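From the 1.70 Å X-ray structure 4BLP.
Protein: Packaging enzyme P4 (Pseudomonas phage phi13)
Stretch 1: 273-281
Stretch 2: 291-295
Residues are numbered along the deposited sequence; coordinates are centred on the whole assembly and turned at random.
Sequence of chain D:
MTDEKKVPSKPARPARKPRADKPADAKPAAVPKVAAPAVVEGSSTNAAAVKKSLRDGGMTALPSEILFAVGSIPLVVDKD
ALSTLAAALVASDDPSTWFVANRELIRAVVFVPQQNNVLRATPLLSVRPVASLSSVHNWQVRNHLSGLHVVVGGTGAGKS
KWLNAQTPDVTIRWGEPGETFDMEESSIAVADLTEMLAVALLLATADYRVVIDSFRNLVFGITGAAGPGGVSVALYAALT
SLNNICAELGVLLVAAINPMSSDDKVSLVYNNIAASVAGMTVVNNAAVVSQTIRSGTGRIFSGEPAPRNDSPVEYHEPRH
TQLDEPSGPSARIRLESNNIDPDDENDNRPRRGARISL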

ATOM      1  N   ILE D 273      21.574   5.295  14.888  1.00 13.00           N
ATOM      2  CA  ILE D 273      21.601   4.128  15.780  1.00 11.01           C
ATOM      3  C   ILE D 273      22.200   4.531  17.136  1.00 11.39           C
ATOM      4  O   ILE D 273      21.628   4.216  18.189  1.00 10.83           O
ATOM      5  CB  ILE D 273      22.379   2.940  15.127  1.00 13.72           C
ATOM      6  CG1 ILE D 273      21.595   2.397  13.940  1.00 15.01           C
ATOM      7  CG2 ILE D 273      22.605   1.825  16.157  1.00 13.25           C
ATOM      8  CD1 ILE D 273      22.331   1.308  13.142  1.00 20.60           C
ATOM      9  N   ALA D 274      23.349   5.250  17.127  1.00 11.75           N
ATOM     10  CA  ALA D 274      23.988   5.700  18.376  1.00 12.63           C
ATOM     11  C   ALA D 274      23.032   6.567  19.217  1.00 14.97           C
ATOM     12  O   ALA D 274      23.033   6.468  20.432  1.00 13.00           O
ATOM     13  CB  ALA D 274      25.251   6.494  18.064  1.00 14.55           C
ATOM     14  N   ALA D 275      22.182   7.380  18.547  1.00 11.00           N
ATOM     15  CA  ALA D 275      21.240   8.268  19.204  1.00 10.93           C
ATOM     16  C   ALA D 275      20.058   7.506  19.782  1.00 13.54           C
ATOM     17  O   ALA D 275      19.289   8.090  20.545  1.00 14.55           O
ATOM     18  CB  ALA D 275      20.732   9.308  18.204  1.00 12.69           C
ATOM     19  N   SER D 276      19.954   6.192  19.482  1.00  9.84           N
ATOM     20  CA  SER D 276      18.824   5.390  19.924  1.00  8.79           C
ATOM     21  C   SER D 276      19.107   4.480  21.108  1.00 11.92           C
ATOM     22  O   SER D 276      18.151   3.932  21.675  1.00 11.96           O
ATOM     23  CB  SER D 276      18.321   4.530  18.763  1.00  9.80           C
ATOM     24  OG  SER D 276      18.077   5.334  17.606  1.00 12.56           O
ATOM     25  N   VAL D 277      20.392   4.239  21.449  1.00  9.87           N
ATOM     26  CA  VAL D 277      20.699   3.199  22.443  1.00  8.25           C
ATOM     27  C   VAL D 277      21.742   3.649  23.468  1.00 11.11           C
ATOM     28  O   VAL D 277      22.378   4.686  23.289  1.00 10.92           O
ATOM     29  CB  VAL D 277      21.203   1.918  21.704  1.00 10.06           C
ATOM     30  CG1 VAL D 277      20.106   1.306  20.781  1.00  8.68           C
ATOM     31  CG2 VAL D 277      22.470   2.234  20.871  1.00 10.23           C
ATOM     32  N   ALA D 278      21.992   2.797  24.483  1.00  8.97           N
ATOM     33  CA  ALA D 278      22.966   3.092  25.539  1.00  9.13           C
ATOM     34  C   ALA D 278      24.403   3.036  25.033  1.00 13.29           C
ATOM     35  O   ALA D 278      25.254   3.718  25.577  1.00 13.17           O
ATOM     36  CB  ALA D 278      22.806   2.112  26.698  1.00  9.66           C
ATOM     37  N   GLY D 279      24.674   2.204  24.025  1.00 10.93           N
ATOM     38  CA  GLY D 279      26.036   2.130  23.507  1.00  9.60           C
ATOM     39  C   GLY D 279      26.114   1.546  22.126  1.00 11.97           C
ATOM     40  O   GLY D 279      25.242   0.779  21.725  1.00 10.70           O
ATOM     41  N   MET D 280      27.162   1.905  21.386  1.00  8.96           N
ATOM     42  CA  MET D 280      27.328   1.390  20.038  1.00  8.07           C
ATOM     43  C   MET D 280      28.817   1.230  19.758  1.00 13.07           C
ATOM     44  O   MET D 280      29.596   2.134  20.048  1.00 13.90           O
ATOM     45  CB  MET D 280      26.719   2.379  19.005  1.00 10.81           C
ATOM     46  CG  MET D 280      26.896   1.899  17.575  1.00 15.05           C
ATOM     47  SD  MET D 280      26.134   3.001  16.369  1.00 17.43           S
ATOM     48  CE  MET D 280      27.521   4.148  16.095  1.00 17.70           C
ATOM     49  N   THR D 281      29.193   0.106  19.162  1.00  9.42           N
ATOM     50  CA  THR D 281      30.562  -0.173  18.697  1.00 10.10           C
ATOM     51  C   THR D 281      30.495  -0.452  17.213  1.00 14.41           C
ATOM     52  O   THR D 281      29.687  -1.288  16.792  1.00 12.91           O
ATOM     53  CB  THR D 281      31.196  -1.388  19.452  1.00 14.92           C
ATOM     54  OG1 THR D 281      31.222  -1.112  20.850  1.00 12.65           O
ATOM     55  CG2 THR D 281      32.637  -1.692  18.976  1.00 15.86           C
TER
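Stretch 2 (291-295) QTIRS

Stretch 2 is a β-strand throughout, with phi/psi running from -151°/141° at Gln291 to -87°/108° at Arg294 and -104°/172° at Ser295, and it lies beside the strand that begins at Gly279 and runs on past Thr281, where stretch 1 ends. The two strand axes approach to 4.7 Å, and their N-to-C directions differ by 163°, so the pairing is antiparallel with a signed crossing angle of -163°. The register follows from the CA atoms: Gln291 CA lies 4.3 Å from Thr281 CA, Thr292 CA 5.4 Å from Met280 CA, and Ile293 CA 4.2 Å from Gly279 CA. This alternation of short and long spacings is that of non-hydrogen-bonded and hydrogen-bonded antiparallel pairs.

Gln291 opens the run opposite Thr281, in a non-hydrogen-bonded pair whose side chains share one face of the sheet. With chi1 and chi2 both t, the glutamine side chain extends until its amide donates a hydrogen bond from Gln291 NE2 to Thr281 OG1, 2.8 Å long with an angle of 168° at the hydrogen. At the backbone, Gln291 CA makes a CA-H...O contact of 3.3 Å with Met280 O.

Thr292 forms the hydrogen-bonded pair with Met280. Thr292 N donates to Met280 O at 2.9 Å, and Met280 N donates to Thr292 O at 2.8 Å; angles of 162° and 161° show both bonds to be nearly straight. The side chains of this pair occupy the other face, where Thr292 CG2 lies 4.2 Å from Met280 CB and 3.9 Å from Ala274 CB, carrying the packing back to Ala274, in the helix of stretch 1.

Ile293 returns to the face of Gln291 and sits across from Gly279. The glycine has no side chain, and an ideal CB built there would come within a tight 3.5 Å of Ile293 CG1. Gly279 CA also approaches Thr292 O at 3.2 Å in a CA-H...O contact.

Arg294 has the largest area covered by stretch 1, 92 Å² of the 429 Å² buried in total from both sides. Its backbone extends the ladder past Gly279: Arg294 N donates to Ala278 O at 2.8 Å and 171°. Its CA-to-CB bond points toward stretch 1, and the side chain reaches further back along the chain. Arg294 NE donates to Val277 O at 2.9 Å and 169°, while Arg294 NH2 makes a weak bond to Ala274 O at 3.1 Å and 131°. Both carbonyl oxygens lie at the guanidinium edge, near its plane, where the N-H groups point.

The CA-to-CB bond of Ser295 points away, and the residue makes no contact with stretch 1.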

ATOM      1  N   GLN D 291      33.544   3.799  19.049  1.00 14.37           N
ATOM      2  CA  GLN D 291      32.695   3.316  20.118  1.00 13.09           C
ATOM      3  C   GLN D 291      32.126   4.500  20.867  1.00 15.38           C
ATOM      4  O   GLN D 291      32.829   5.476  21.060  1.00 15.36           O
ATOM      5  CB  GLN D 291      33.501   2.400  21.033  1.00 14.18           C
ATOM      6  CG  GLN D 291      32.663   1.744  22.168  1.00 17.15           C
ATOM      7  CD  GLN D 291      33.549   0.759  22.887  1.00 27.57           C
ATOM      8  OE1 GLN D 291      34.378   1.146  23.721  1.00 20.39           O
ATOM      9  NE2 GLN D 291      33.430  -0.514  22.530  1.00 14.91           N
ATOM     10  N   THR D 292      30.863   4.424  21.275  1.00 11.49           N
ATOM     11  CA  THR D 292      30.262   5.481  22.092  1.00 11.05           C
ATOM     12  C   THR D 292      29.383   4.810  23.113  1.00 13.63           C
ATOM     13  O   THR D 292      28.618   3.905  22.747  1.00 13.41           O
ATOM     14  CB  THR D 292      29.531   6.559  21.284  1.00 13.69           C
ATOM     15  OG1 THR D 292      29.008   7.528  22.223  1.00 16.13           O
ATOM     16  CG2 THR D 292      28.382   5.993  20.377  1.00 14.13           C
ATOM     17  N   ILE D 293      29.544   5.190  24.388  1.00 10.65           N
ATOM     18  CA  ILE D 293      28.774   4.591  25.477  1.00 11.23           C
ATOM     19  C   ILE D 293      28.232   5.635  26.431  1.00 17.20           C
ATOM     20  O   ILE D 293      28.985   6.521  26.849  1.00 17.10           O
ATOM     21  CB  ILE D 293      29.699   3.602  26.249  1.00 14.21           C
ATOM     22  CG1 ILE D 293      30.077   2.379  25.369  1.00 13.88           C
ATOM     23  CG2 ILE D 293      29.089   3.166  27.606  1.00 14.45           C
ATOM     24  CD1 ILE D 293      31.278   1.556  25.902  1.00 17.03           C
ATOM     25  N   ARG D 294      26.956   5.471  26.845  1.00 12.97           N
ATOM     26  CA  ARG D 294      26.356   6.292  27.897  1.00 12.32           C
ATOM     27  C   ARG D 294      26.726   5.576  29.196  1.00 16.79           C
ATOM     28  O   ARG D 294      26.241   4.447  29.431  1.00 15.17           O
ATOM     29  CB  ARG D 294      24.812   6.382  27.714  1.00 14.82           C
ATOM     30  CG  ARG D 294      24.409   7.032  26.382  1.00 16.87           C
ATOM     31  CD  ARG D 294      22.884   7.086  26.207  1.00 20.08           C
ATOM     32  NE  ARG D 294      22.544   7.159  24.779  1.00 21.18           N
ATOM     33  CZ  ARG D 294      22.450   8.280  24.079  1.00 33.57           C
ATOM     34  NH1 ARG D 294      22.603   9.456  24.675  1.00 26.01           N
ATOM     35  NH2 ARG D 294      22.188   8.237  22.778  1.00 21.42           N
ATOM     36  N   SER D 295      27.653   6.149  29.983  1.00 12.73           N
ATOM     37  CA  SER D 295      28.069   5.577  31.259  1.00 11.99           C
ATOM     38  C   SER D 295      27.452   6.333  32.422  1.00 16.21           C
ATOM     39  O   SER D 295      26.858   7.430  32.243  1.00 15.90           O
ATOM     40  CB  SER D 295      29.602   5.557  31.403  1.00 14.87           C
ATOM     41  OG  SER D 295      30.091   6.802  31.888  1.00 18.51           O
TER